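Local coordinates for protein ArCE4A (Arthrobacter sp. AW19M34-1, PDB 5LFZ) that probably removes acetyl groups from N-acetylated polysaccharides, as a metal-dependent deacetylase of carbohydrate esterase family 4, at residues A[58-63]-A[83-87]; A[69-73]-A[108-114]; A[78-83]-A[116-122]. One frame throughout, in Å; residues are numbered along the deposited sequence.

How the interactions relate
Interaction 3 is the buried contact of the three. It joins strand 78-81 to the loop 116-122 by backbone bonds and places His82 at the nickel ion. Interaction 1 lies about 10 Å from it, centre to centre, and is only partly buried. It supplies His86 to the same metal, and Thr83 belongs to both contacts. Interaction 2 is also partly buried. It is helix packing, with alkyl contacts and one lysine bond, and it holds no metal ligand. Val62 of interaction 1 packs on Leu69 and Ala111 of interaction 2. Ile79 of interaction 3 packs on Leu69, Met72 and Val73. Backbone and metal bonds mark the two contacts at the nickel; the helix contact is mostly apolar.

Interaction 1. Residues A[58-63]-A[83-87]; sequences LGKNVK and TFDHK. With NI (nickel (II) ion), chain B.
The Phe84 ring lies across the first turn of helix 59-62, with one face over the backbone of Gly59 and Lys60. Lys60 N sits 3.6 Å above the ring plane, over its centre. Phe84 CE2 comes 3.5 Å from Gly59 C. A CB on Gly59 would clash with Phe84 CD2, so the lack of a side chain lets the ring lie flat here. Lys63 CE meets the ring edge in its plane, 3.7 Å from Phe84 CE2. The loop carbonyls take up the amides that begin the helix, just after Leu58 at the N-cap. Gly59 N gives a nearly straight bond of 3.0 Å to Thr83 O, and Lys60 N a more bent one of 2.9 Å to Phe84 O. Lys60 has CG between its backbone N and carbonyl carbon (chi1 64°). This puts CG beside Phe84 O, and the extended chain then runs on past Asp85 CA. On the metal side, Leu58 CD2 touches His86 CB at 3.6 Å and meets the edge of the imidazole in its plane. His86 NE2 binds nickel at 2.1 Å, alongside His82, Asp33 and three waters. His86 N also makes a weak bond to Thr83 OG1. The contact therefore ties helix 59-62, which follows strand 54-57, to the loop after strand 78-81. Helix 94-112 packs beside both, with Thr104 on Phe84 and Ala107 on Val62.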
ATOM      1  N   LEU A  58      -1.527  -6.878  -6.357  1.00 22.36           N
ATOM      2  CA  LEU A  58      -0.956  -7.646  -7.457  1.00 23.76           C
ATOM      3  C   LEU A  58      -2.007  -7.884  -8.530  1.00 24.80           C
ATOM      4  O   LEU A  58      -3.059  -8.446  -8.245  1.00 26.05           O
ATOM      5  CB  LEU A  58      -0.407  -8.983  -6.957  1.00 27.14           C
ATOM      6  CG  LEU A  58       0.968  -8.914  -6.301  1.00 30.47           C
ATOM      7  CD1 LEU A  58       1.328 -10.249  -5.664  1.00 29.99           C
ATOM      8  CD2 LEU A  58       2.012  -8.521  -7.334  1.00 28.86           C
ATOM      9  N   GLY A  59      -1.726  -7.460  -9.760  1.00 24.17           N
ATOM     10  CA  GLY A  59      -2.689  -7.569 -10.838  1.00 24.15           C
ATOM     11  C   GLY A  59      -3.229  -8.973 -11.039  1.00 26.85           C
ATOM     12  O   GLY A  59      -4.417  -9.153 -11.304  1.00 29.54           O
ATOM     13  N   LYS A  60      -2.359  -9.969 -10.903  1.00 28.03           N
ATOM     14  CA  LYS A  60      -2.760 -11.364 -11.058  1.00 32.24           C
ATOM     15  C   LYS A  60      -3.838 -11.745 -10.040  1.00 31.71           C
ATOM     16  O   LYS A  60      -4.720 -12.553 -10.336  1.00 39.41           O
ATOM     17  CB  LYS A  60      -1.545 -12.291 -10.915  1.00 37.20           C
ATOM     18  CG  LYS A  60      -0.909 -12.252  -9.531  1.00 45.90           C
ATOM     19  CD  LYS A  60       0.330 -13.129  -9.420  1.00 55.39           C
ATOM     20  CE  LYS A  60       0.936 -13.015  -8.024  1.00 61.04           C
ATOM     21  NZ  LYS A  60       2.177 -13.826  -7.867  1.00 59.95           N
ATOM     22  N   ASN A  61      -3.768 -11.147  -8.854  1.00 24.88           N
ATOM     23  CA  ASN A  61      -4.707 -11.431  -7.771  1.00 29.99           C
ATOM     24  C   ASN A  61      -6.007 -10.665  -7.943  1.00 31.12           C
ATOM     25  O   ASN A  61      -7.060 -11.088  -7.465  1.00 29.78           O
ATOM     26  CB  ASN A  61      -4.100 -11.077  -6.409  1.00 28.58           C
ATOM     27  CG  ASN A  61      -3.036 -12.061  -5.956  1.00 36.54           C
ATOM     28  OD1 ASN A  61      -2.893 -13.153  -6.512  1.00 35.11           O
ATOM     29  ND2 ASN A  61      -2.289 -11.681  -4.922  1.00 30.33           N
ATOM     30  N   VAL A  62      -5.921  -9.530  -8.631  1.00 30.06           N
ATOM     31  CA  VAL A  62      -7.045  -8.611  -8.771  1.00 26.33           C
ATOM     32  C   VAL A  62      -8.182  -9.228  -9.578  1.00 27.56           C
ATOM     33  O   VAL A  62      -9.358  -9.031  -9.259  1.00 27.34           O
ATOM     34  CB  VAL A  62      -6.586  -7.294  -9.421  1.00 27.34           C
ATOM     35  CG1 VAL A  62      -7.779  -6.459  -9.875  1.00 24.93           C
ATOM     36  CG2 VAL A  62      -5.699  -6.512  -8.460  1.00 25.74           C
ATOM     37  N   LYS A  63      -7.819  -9.984 -10.612  1.00 29.76           N
ATOM     38  CA  LYS A  63      -8.778 -10.710 -11.443  1.00 36.89           C
ATOM     39  C   LYS A  63      -9.794 -11.498 -10.624  1.00 38.54           C
ATOM     40  O   LYS A  63     -10.982 -11.529 -10.949  1.00 35.94           O
ATOM     41  CB  LYS A  63      -8.038 -11.671 -12.376  1.00 42.75           C
ATOM     42  CG  LYS A  63      -6.885 -11.039 -13.120  1.00 48.17           C
ATOM     43  CD  LYS A  63      -7.318 -10.602 -14.503  1.00 56.35           C
ATOM     44  CE  LYS A  63      -6.181  -9.936 -15.250  1.00 55.51           C
ATOM     45  NZ  LYS A  63      -6.692  -9.046 -16.322  1.00 57.62           N
ATOM     46  N   THR A  83       2.524  -4.047  -9.477  1.00 22.93           N
ATOM     47  CA  THR A  83       2.753  -4.802 -10.732  1.00 26.77           C
ATOM     48  C   THR A  83       1.854  -6.040 -10.822  1.00 23.47           C
ATOM     49  O   THR A  83       1.004  -6.269  -9.958  1.00 24.60           O
ATOM     50  CB  THR A  83       4.230  -5.235 -10.940  1.00 32.69           C
ATOM     51  OG1 THR A  83       4.553  -6.363 -10.111  1.00 26.30           O
ATOM     52  CG2 THR A  83       5.186  -4.078 -10.659  1.00 38.63           C
ATOM     53  N   PHE A  84       2.017  -6.819 -11.888  1.00 23.21           N
ATOM     54  CA  PHE A  84       1.060  -7.879 -12.183  1.00 24.40           C
ATOM     55  C   PHE A  84       1.412  -9.186 -11.494  1.00 27.50           C
ATOM     56  O   PHE A  84       0.569  -9.784 -10.835  1.00 28.12           O
ATOM     57  CB  PHE A  84       0.940  -8.114 -13.691  1.00 27.87           C
ATOM     58  CG  PHE A  84      -0.236  -8.965 -14.066  1.00 24.97           C
ATOM     59  CD1 PHE A  84      -0.082 -10.319 -14.305  1.00 31.47           C
ATOM     60  CD2 PHE A  84      -1.505  -8.413 -14.144  1.00 28.43           C
ATOM     61  CE1 PHE A  84      -1.169 -11.107 -14.639  1.00 31.26           C
ATOM     62  CE2 PHE A  84      -2.599  -9.193 -14.477  1.00 29.63           C
ATOM     63  CZ  PHE A  84      -2.430 -10.543 -14.723  1.00 31.63           C
ATOM     64  N   ASP A  85       2.649  -9.638 -11.653  1.00 27.04           N
ATOM     65  CA  ASP A  85       3.040 -10.925 -11.085  1.00 30.55           C
ATOM     66  C   ASP A  85       4.259 -10.823 -10.166  1.00 30.55           C
ATOM     67  O   ASP A  85       5.006 -11.791 -10.004  1.00 32.33           O
ATOM     68  CB  ASP A  85       3.306 -11.922 -12.207  1.00 34.64           C
ATOM     69  CG  ASP A  85       4.129 -11.325 -13.312  1.00 46.64           C
ATOM     70  OD1 ASP A  85       5.079 -10.589 -12.984  1.00 43.99           O
ATOM     71  OD2 ASP A  85       3.821 -11.572 -14.500  1.00 50.79           O
ATOM     72  N   HIS A  86       4.448  -9.644  -9.582  1.00 28.20           N
ATOM     73  CA  HIS A  86       5.432  -9.409  -8.516  1.00 29.58           C
ATOM     74  C   HIS A  86       6.872  -9.666  -8.943  1.00 32.35           C
ATOM     75  O   HIS A  86       7.672 -10.206  -8.177  1.00 31.18           O
ATOM     76  CB  HIS A  86       5.110 -10.257  -7.277  1.00 34.26           C
ATOM     77  CG  HIS A  86       5.615  -9.664  -5.996  1.00 30.77           C
ATOM     78  ND1 HIS A  86       6.891  -9.887  -5.523  1.00 33.26           N
ATOM     79  CD2 HIS A  86       5.021  -8.842  -5.098  1.00 29.69           C
ATOM     80  CE1 HIS A  86       7.059  -9.232  -4.388  1.00 31.17           C
ATOM     81  NE2 HIS A  86       5.937  -8.594  -4.106  1.00 33.82           N
ATOM     82  N   LYS A  87       7.211  -9.271 -10.160  1.00 32.75           N
ATOM     83  CA  LYS A  87       8.591  -9.377 -10.611  1.00 31.14           C
ATOM     84  C   LYS A  87       9.366  -8.101 -10.271  1.00 30.85           C
ATOM     85  O   LYS A  87       8.824  -6.996 -10.321  1.00 32.23           O
ATOM     86  CB  LYS A  87       8.646  -9.663 -12.117  1.00 33.87           C
ATOM     87  CG  LYS A  87       8.128 -11.048 -12.486  1.00 36.45           C
ATOM     88  CD  LYS A  87       8.041 -11.263 -13.988  1.00 37.77           C
ATOM     89  CE  LYS A  87       7.403 -12.615 -14.292  1.00 42.67           C
ATOM     90  NZ  LYS A  87       7.333 -12.917 -15.749  1.00 47.07           N
TER
HETATM   91 NI    NI B 301       5.347  -7.372  -2.546  0.54 22.68          NI
HETATM   92  O   HOH W   1       5.835  -6.314  -0.994  1.00 36.74           O
HETATM   93  O   HOH W   2       7.336  -6.570  -2.611  1.00 36.63           O
HETATM   94  O   HOH W   3       6.094  -8.840  -1.256  1.00 31.16           O

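Interaction 2. Residues A[69-73]-A[108-114]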
ATOM      1  N   LEU A  69     -12.029  -5.211  -4.450  1.00 23.78           N
ATOM      2  CA  LEU A  69     -11.457  -3.933  -4.866  1.00 24.12           C
ATOM      3  C   LEU A  69     -12.524  -2.841  -4.845  1.00 23.94           C
ATOM      4  O   LEU A  69     -12.244  -1.694  -4.484  1.00 22.61           O
ATOM      5  CB  LEU A  69     -10.815  -4.031  -6.250  1.00 23.69           C
ATOM      6  CG  LEU A  69      -9.294  -4.150  -6.129  1.00 23.27           C
ATOM      7  CD1 LEU A  69      -8.912  -5.530  -5.586  1.00 28.29           C
ATOM      8  CD2 LEU A  69      -8.599  -3.865  -7.447  1.00 31.65           C
ATOM      9  N   LYS A  70     -13.753  -3.198  -5.202  1.00 25.55           N
ATOM     10  CA  LYS A  70     -14.841  -2.236  -5.114  1.00 23.46           C
ATOM     11  C   LYS A  70     -15.040  -1.808  -3.661  1.00 24.07           C
ATOM     12  O   LYS A  70     -15.361  -0.651  -3.400  1.00 27.04           O
ATOM     13  CB  LYS A  70     -16.136  -2.801  -5.695  1.00 26.37           C
ATOM     14  CG  LYS A  70     -16.136  -2.911  -7.211  1.00 35.19           C
ATOM     15  CD  LYS A  70     -17.517  -3.287  -7.724  1.00 44.63           C
ATOM     16  CE  LYS A  70     -17.480  -3.682  -9.188  1.00 48.92           C
ATOM     17  NZ  LYS A  70     -16.692  -4.932  -9.389  1.00 47.38           N
ATOM     18  N   ARG A  71     -14.836  -2.729  -2.717  1.00 23.98           N
ATOM     19  CA  ARG A  71     -14.905  -2.379  -1.298  1.00 24.92           C
ATOM     20  C   ARG A  71     -13.874  -1.319  -0.944  1.00 23.28           C
ATOM     21  O   ARG A  71     -14.161  -0.390  -0.195  1.00 25.84           O
ATOM     22  CB  ARG A  71     -14.678  -3.597  -0.397  1.00 27.32           C
ATOM     23  CG  ARG A  71     -15.871  -4.488  -0.160  1.00 30.30           C
ATOM     24  CD  ARG A  71     -15.607  -5.391   1.043  1.00 26.50           C
ATOM     25  NE  ARG A  71     -15.608  -4.650   2.300  1.00 25.15           N
ATOM     26  CZ  ARG A  71     -15.349  -5.190   3.490  1.00 25.93           C
ATOM     27  NH1 ARG A  71     -15.068  -6.482   3.587  1.00 24.16           N
ATOM     28  NH2 ARG A  71     -15.378  -4.440   4.588  1.00 29.75           N
ATOM     29  N   MET A  72     -12.668  -1.469  -1.476  1.00 23.28           N
ATOM     30  CA  MET A  72     -11.596  -0.528  -1.176  1.00 24.46           C
ATOM     31  C   MET A  72     -11.968   0.889  -1.589  1.00 27.84           C
ATOM     32  O   MET A  72     -11.760   1.843  -0.835  1.00 28.09           O
ATOM     33  CB  MET A  72     -10.304  -0.957  -1.866  1.00 22.21           C
ATOM     34  CG  MET A  72      -9.761  -2.279  -1.354  1.00 20.26           C
ATOM     35  SD  MET A  72      -8.325  -2.842  -2.276  1.00 22.88           S
ATOM     36  CE  MET A  72      -7.891  -4.297  -1.322  1.00 20.97           C
ATOM     37  N   VAL A  73     -12.527   1.025  -2.787  1.00 24.42           N
ATOM     38  CA  VAL A  73     -12.971   2.323  -3.275  1.00 27.05           C
ATOM     39  C   VAL A  73     -14.152   2.825  -2.452  1.00 29.04           C
ATOM     40  O   VAL A  73     -14.146   3.963  -1.983  1.00 28.25           O
ATOM     41  CB  VAL A  73     -13.359   2.262  -4.762  1.00 28.22           C
ATOM     42  CG1 VAL A  73     -13.964   3.596  -5.218  1.00 30.92           C
ATOM     43  CG2 VAL A  73     -12.145   1.884  -5.606  1.00 30.36           C
ATOM     44  N   ILE A 108      -7.279  -3.617 -12.415  1.00 24.38           N
ATOM     45  CA  ILE A 108      -7.864  -2.700 -11.441  1.00 25.41           C
ATOM     46  C   ILE A 108      -9.053  -1.945 -12.049  1.00 25.00           C
ATOM     47  O   ILE A 108     -10.095  -1.772 -11.407  1.00 25.67           O
ATOM     48  CB  ILE A 108      -6.809  -1.697 -10.912  1.00 23.11           C
ATOM     49  CG1 ILE A 108      -5.736  -2.422 -10.093  1.00 21.84           C
ATOM     50  CG2 ILE A 108      -7.466  -0.620 -10.050  1.00 25.96           C
ATOM     51  CD1 ILE A 108      -4.525  -1.551  -9.777  1.00 26.49           C
ATOM     52  N   GLU A 109      -8.925  -1.520 -13.303  1.00 25.93           N
ATOM     53  CA  GLU A 109     -10.018  -0.793 -13.928  1.00 29.19           C
ATOM     54  C   GLU A 109     -11.221  -1.714 -14.111  1.00 29.53           C
ATOM     55  O   GLU A 109     -12.348  -1.324 -13.824  1.00 31.09           O
ATOM     56  CB  GLU A 109      -9.577  -0.183 -15.261  1.00 27.49           C
ATOM     57  CG  GLU A 109     -10.378   1.058 -15.661  1.00 35.79           C
ATOM     58  CD  GLU A 109     -11.776   0.718 -16.123  1.00 41.35           C
ATOM     59  OE1 GLU A 109     -11.970  -0.410 -16.626  1.00 48.94           O
ATOM     60  OE2 GLU A 109     -12.682   1.569 -15.989  1.00 49.35           O
ATOM     61  N   GLN A 110     -10.985  -2.940 -14.567  1.00 27.51           N
ATOM     62  CA  GLN A 110     -12.083  -3.881 -14.774  1.00 32.79           C
ATOM     63  C   GLN A 110     -12.773  -4.217 -13.451  1.00 32.49           C
ATOM     64  O   GLN A 110     -13.997  -4.363 -13.394  1.00 34.12           O
ATOM     65  CB  GLN A 110     -11.586  -5.161 -15.449  1.00 33.23           C
ATOM     66  CG  GLN A 110     -12.692  -6.146 -15.806  1.00 42.53           C
ATOM     67  CD  GLN A 110     -13.681  -5.586 -16.816  1.00 53.66           C
ATOM     68  OE1 GLN A 110     -13.318  -4.797 -17.692  1.00 53.04           O
ATOM     69  NE2 GLN A 110     -14.941  -5.990 -16.696  1.00 59.92           N
ATOM     70  N   ALA A 111     -11.982  -4.312 -12.389  1.00 32.34           N
ATOM     71  CA  ALA A 111     -12.497  -4.697 -11.082  1.00 26.21           C
ATOM     72  C   ALA A 111     -13.249  -3.568 -10.380  1.00 32.38           C
ATOM     73  O   ALA A 111     -14.335  -3.786  -9.845  1.00 33.20           O
ATOM     74  CB  ALA A 111     -11.356  -5.194 -10.189  1.00 26.31           C
ATOM     75  N   ALA A 112     -12.683  -2.362 -10.385  1.00 31.80           N
ATOM     76  CA  ALA A 112     -13.200  -1.293  -9.527  1.00 34.37           C
ATOM     77  C   ALA A 112     -13.516   0.007 -10.260  1.00 32.40           C
ATOM     78  O   ALA A 112     -14.014   0.957  -9.655  1.00 36.57           O
ATOM     79  CB  ALA A 112     -12.217  -1.019  -8.406  1.00 37.23           C
ATOM     80  N   GLY A 113     -13.213   0.057 -11.553  1.00 26.92           N
ATOM     81  CA  GLY A 113     -13.542   1.219 -12.361  1.00 30.52           C
ATOM     82  C   GLY A 113     -12.659   2.424 -12.099  1.00 36.27           C
ATOM     83  O   GLY A 113     -12.988   3.544 -12.505  1.00 36.68           O
ATOM     84  N   VAL A 114     -11.537   2.199 -11.421  1.00 32.18           N
ATOM     85  CA  VAL A 114     -10.586   3.271 -11.155  1.00 27.69           C
ATOM     86  C   VAL A 114      -9.214   2.927 -11.703  1.00 28.59           C
ATOM     87  O   VAL A 114      -8.925   1.770 -12.002  1.00 31.90           O
ATOM     88  CB  VAL A 114     -10.458   3.568  -9.637  1.00 31.53           C
ATOM     89  CG1 VAL A 114     -11.821   3.873  -9.034  1.00 34.95           C
ATOM     90  CG2 VAL A 114      -9.795   2.406  -8.913  1.00 35.28           C
TER
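Lys70 NZ lies in the plane of the flat Ala111 peptide carbonyl and bonds to Ala111 O at 2.7 Å. The C=O...N angle is 159°, so the amine comes in close to the line of the carbonyl bond and not over a face. CG of the same lysine also lies near that oxygen. The chain is bent at its last torsion (chi4 65°), which turns NZ back onto the carbonyl. The rest of the contact is apolar. Leu69 CB touches Ala112 CB at 4.0 Å. Leu69 CD2 reaches Ala111 CB at 4.1 Å and Ile108 CG1 at 4.2 Å, with the leucine and isoleucine side chains at about a right angle. Val73 uses its CG2 branch, which lies 4.0 Å from Ala112 CB and equally near Val114 CG1. The two valine side chains run alongside each other, pointing opposite ways. The short helix segments 69-73 and 108-112 cross at 77°, with axes 9.4 Å apart, and the alanine methyls are the small groups at the crossing. Ile79 of strand 78-81 packs against Leu69, Val73 and Ile108, so both helices rest on the sheet. Gly113, with positive phi, ends helix 94-112 and turns the chain to Val114. Ala111 O is thus at the C-terminal end of a helix, the negative end of the helix dipole, and the charge of Lys70 is likely to be stabilised there.

Interaction 3. Residues A[78-83]-A[116-122]. With NI (nickel (II) ion), chain B.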
ATOM      1  N   GLN A  78      -7.291   3.503  -0.603  1.00 21.46           N
ATOM      2  CA  GLN A  78      -6.615   3.799  -1.855  1.00 20.64           C
ATOM      3  C   GLN A  78      -6.024   2.542  -2.469  1.00 19.95           C
ATOM      4  O   GLN A  78      -5.421   1.728  -1.777  1.00 22.29           O
ATOM      5  CB  GLN A  78      -5.519   4.842  -1.643  1.00 20.92           C
ATOM      6  CG  GLN A  78      -4.815   5.219  -2.932  1.00 27.97           C
ATOM      7  CD  GLN A  78      -3.862   6.375  -2.768  1.00 29.62           C
ATOM      8  OE1 GLN A  78      -3.566   6.802  -1.653  1.00 26.99           O
ATOM      9  NE2 GLN A  78      -3.368   6.891  -3.886  1.00 28.32           N
ATOM     10  N   ILE A  79      -6.204   2.380  -3.774  1.00 21.09           N
ATOM     11  CA  ILE A  79      -5.605   1.264  -4.486  1.00 19.64           C
ATOM     12  C   ILE A  79      -4.359   1.719  -5.238  1.00 19.72           C
ATOM     13  O   ILE A  79      -4.413   2.670  -6.032  1.00 23.30           O
ATOM     14  CB  ILE A  79      -6.603   0.634  -5.473  1.00 23.95           C
ATOM     15  CG1 ILE A  79      -7.873   0.203  -4.725  1.00 27.58           C
ATOM     16  CG2 ILE A  79      -5.950  -0.517  -6.235  1.00 21.47           C
ATOM     17  CD1 ILE A  79      -9.018  -0.203  -5.621  1.00 26.96           C
ATOM     18  N   GLY A  80      -3.241   1.049  -4.978  1.00 20.27           N
ATOM     19  CA  GLY A  80      -2.013   1.279  -5.717  1.00 22.68           C
ATOM     20  C   GLY A  80      -1.629   0.035  -6.501  1.00 22.40           C
ATOM     21  O   GLY A  80      -2.153  -1.051  -6.250  1.00 19.59           O
ATOM     22  N   SER A  81      -0.720   0.186  -7.461  1.00 22.96           N
ATOM     23  CA  SER A  81      -0.226  -0.953  -8.225  1.00 22.76           C
ATOM     24  C   SER A  81       1.013  -1.566  -7.584  1.00 23.58           C
ATOM     25  O   SER A  81       1.900  -0.845  -7.128  1.00 24.10           O
ATOM     26  CB  SER A  81       0.096  -0.531  -9.661  1.00 23.45           C
ATOM     27  OG  SER A  81       0.777  -1.567 -10.349  1.00 24.85           O
ATOM     28  N   HIS A  82       1.065  -2.898  -7.538  1.00 22.96           N
ATOM     29  CA  HIS A  82       2.259  -3.613  -7.096  1.00 21.48           C
ATOM     30  C   HIS A  82       2.824  -4.463  -8.239  1.00 24.56           C
ATOM     31  O   HIS A  82       3.530  -5.440  -7.994  1.00 24.81           O
ATOM     32  CB  HIS A  82       1.925  -4.494  -5.879  1.00 19.33           C
ATOM     33  CG  HIS A  82       3.107  -4.870  -5.034  1.00 23.89           C
ATOM     34  ND1 HIS A  82       4.213  -4.062  -4.872  1.00 27.07           N
ATOM     35  CD2 HIS A  82       3.328  -5.963  -4.267  1.00 24.99           C
ATOM     36  CE1 HIS A  82       5.069  -4.647  -4.054  1.00 23.38           C
ATOM     37  NE2 HIS A  82       4.557  -5.806  -3.671  1.00 22.21           N
ATOM     38  N   THR A  83       2.524  -4.047  -9.477  1.00 22.93           N
ATOM     39  CA  THR A  83       2.753  -4.802 -10.732  1.00 26.77           C
ATOM     40  C   THR A  83       1.854  -6.040 -10.822  1.00 23.47           C
ATOM     41  O   THR A  83       1.004  -6.269  -9.958  1.00 24.60           O
ATOM     42  CB  THR A  83       4.230  -5.235 -10.940  1.00 32.69           C
ATOM     43  OG1 THR A  83       4.553  -6.363 -10.111  1.00 26.30           O
ATOM     44  CG2 THR A  83       5.186  -4.078 -10.659  1.00 38.63           C
ATOM     45  N   PRO A 116      -5.122   3.246 -10.666  1.00 28.04           N
ATOM     46  CA  PRO A 116      -4.241   3.598  -9.548  1.00 27.11           C
ATOM     47  C   PRO A 116      -3.471   4.869  -9.868  1.00 25.20           C
ATOM     48  O   PRO A 116      -3.308   5.208 -11.043  1.00 29.76           O
ATOM     49  CB  PRO A 116      -3.304   2.392  -9.441  1.00 27.24           C
ATOM     50  CG  PRO A 116      -3.257   1.862 -10.839  1.00 30.71           C
ATOM     51  CD  PRO A 116      -4.652   2.040 -11.371  1.00 25.97           C
ATOM     52  N   GLN A 117      -3.020   5.576  -8.843  1.00 27.11           N
ATOM     53  CA  GLN A 117      -2.293   6.815  -9.062  1.00 29.55           C
ATOM     54  C   GLN A 117      -0.889   6.715  -8.497  1.00 25.91           C
ATOM     55  O   GLN A 117      -0.120   7.672  -8.548  1.00 26.06           O
ATOM     56  CB  GLN A 117      -3.044   7.991  -8.435  1.00 38.09           C
ATOM     57  CG  GLN A 117      -4.465   8.143  -8.946  1.00 41.84           C
ATOM     58  CD  GLN A 117      -5.283   9.108  -8.113  1.00 54.99           C
ATOM     59  OE1 GLN A 117      -4.923   9.426  -6.979  1.00 58.82           O
ATOM     60  NE2 GLN A 117      -6.391   9.581  -8.674  1.00 57.73           N
ATOM     61  N   ILE A 118      -0.568   5.545  -7.952  1.00 23.32           N
ATOM     62  CA  ILE A 118       0.725   5.278  -7.337  1.00 23.03           C
ATOM     63  C   ILE A 118       1.131   3.831  -7.602  1.00 21.65           C
ATOM     64  O   ILE A 118       0.273   2.973  -7.823  1.00 23.15           O
ATOM     65  CB  ILE A 118       0.689   5.521  -5.807  1.00 22.37           C
ATOM     66  CG1 ILE A 118      -0.436   4.696  -5.172  1.00 24.78           C
ATOM     67  CG2 ILE A 118       0.483   6.997  -5.501  1.00 25.35           C
ATOM     68  CD1 ILE A 118      -0.603   4.928  -3.672  1.00 24.26           C
ATOM     69  N   LEU A 119       2.432   3.559  -7.576  1.00 21.18           N
ATOM     70  CA  LEU A 119       2.938   2.203  -7.769  1.00 21.00           C
ATOM     71  C   LEU A 119       4.050   1.942  -6.768  1.00 21.53           C
ATOM     72  O   LEU A 119       4.869   2.817  -6.502  1.00 23.32           O
ATOM     73  CB  LEU A 119       3.447   2.001  -9.207  1.00 23.09           C
ATOM     74  CG  LEU A 119       3.997   0.620  -9.606  1.00 22.86           C
ATOM     75  CD1 LEU A 119       3.701   0.331 -11.077  1.00 24.44           C
ATOM     76  CD2 LEU A 119       5.494   0.483  -9.331  1.00 26.99           C
ATOM     77  N   ARG A 120       4.071   0.736  -6.210  1.00 23.78           N
ATOM     78  CA  ARG A 120       5.157   0.310  -5.331  1.00 23.48           C
ATOM     79  C   ARG A 120       5.901  -0.823  -6.020  1.00 20.44           C
ATOM     80  O   ARG A 120       5.295  -1.823  -6.397  1.00 25.26           O
ATOM     81  CB  ARG A 120       4.625  -0.134  -3.973  1.00 24.40           C
ATOM     82  CG  ARG A 120       5.688  -0.732  -3.080  1.00 19.80           C
ATOM     83  CD  ARG A 120       5.153  -0.974  -1.687  1.00 23.57           C
ATOM     84  NE  ARG A 120       5.080   0.246  -0.886  1.00 22.79           N
ATOM     85  CZ  ARG A 120       4.361   0.342   0.229  1.00 21.87           C
ATOM     86  NH1 ARG A 120       3.656  -0.706   0.637  1.00 21.26           N
ATOM     87  NH2 ARG A 120       4.338   1.472   0.931  1.00 23.86           N
ATOM     88  N   PRO A 121       7.208  -0.655  -6.231  1.00 23.32           N
ATOM     89  CA  PRO A 121       7.945  -1.702  -6.942  1.00 25.25           C
ATOM     90  C   PRO A 121       8.203  -2.896  -6.031  1.00 23.64           C
ATOM     91  O   PRO A 121       8.586  -2.699  -4.880  1.00 30.30           O
ATOM     92  CB  PRO A 121       9.252  -1.009  -7.330  1.00 30.44           C
ATOM     93  CG  PRO A 121       9.453   0.020  -6.265  1.00 29.33           C
ATOM     94  CD  PRO A 121       8.062   0.493  -5.882  1.00 26.62           C
ATOM     95  N   PRO A 122       7.979  -4.115  -6.539  1.00 26.39           N
ATOM     96  CA  PRO A 122       8.274  -5.335  -5.773  1.00 26.41           C
ATOM     97  C   PRO A 122       9.679  -5.331  -5.182  1.00 30.38           C
ATOM     98  O   PRO A 122      10.631  -4.942  -5.861  1.00 33.07           O
ATOM     99  CB  PRO A 122       8.120  -6.438  -6.819  1.00 27.90           C
ATOM    100  CG  PRO A 122       7.069  -5.909  -7.734  1.00 27.37           C
ATOM    101  CD  PRO A 122       7.338  -4.423  -7.827  1.00 28.18           C
TER
HETATM  102 NI    NI B 301       5.347  -7.372  -2.546  0.54 22.68          NI
HETATM  103  O   HOH W   4      -4.416   5.421  -6.403  1.00 24.06           O
HETATM  104  O   HOH W   1       5.835  -6.314  -0.994  1.00 36.74           O
HETATM  105  O   HOH W   2       7.336  -6.570  -2.611  1.00 36.63           O
HETATM  106  O   HOH W   3       6.094  -8.840  -1.256  1.00 31.16           O
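In His82, chi1 of -158° carries the ring out beside the carbonyl carbon, and chi2 of 31° turns ND1 to Arg120 O and NE2 to the nickel ion. It belongs to the Asp-His-His metal site of the NodB homology domain, completed by Asp33 and His86. His82 ND1 gives its N-H to Arg120 O at 2.9 Å. The oxygen is close to the imidazole plane, but the donor stands 47° out of the carbonyl plane. Through its backbone O, Arg120 is a second-shell partner, and this bond together with the metal bond holds the ring's rotation. Arg120's own guanidinium turns away to a salt bridge with Asp32. The backbones join at a single beta bridge, Ser81 with Leu119. Ser81 N bonds to Ile118 O at 3.0 Å, and Arg120 N bonds to Ser81 O at 2.8 Å. Ser81 OG touches Leu119 CD1 and accepts from Thr83 N, an ST turn. Both Thr83 branches press on the CG-CD side of the Pro122 ring: OG1 is 3.5 Å from Pro122 CG, and CG2 is 3.6 Å from Pro122 CD. With both branches gone, an alanine here would probably open a gap against Pro122 and leave the His86 amide without its weak acceptor. At the other end Ile118 CD1 comes 3.4 Å from Gln78 NE2, while Gln78 OE1 is bonded to Asp201 N. One water accepts from Gln78 NE2 and Gln117 N and donates to Ile79 O, 2.8 Å away from the water oxygen.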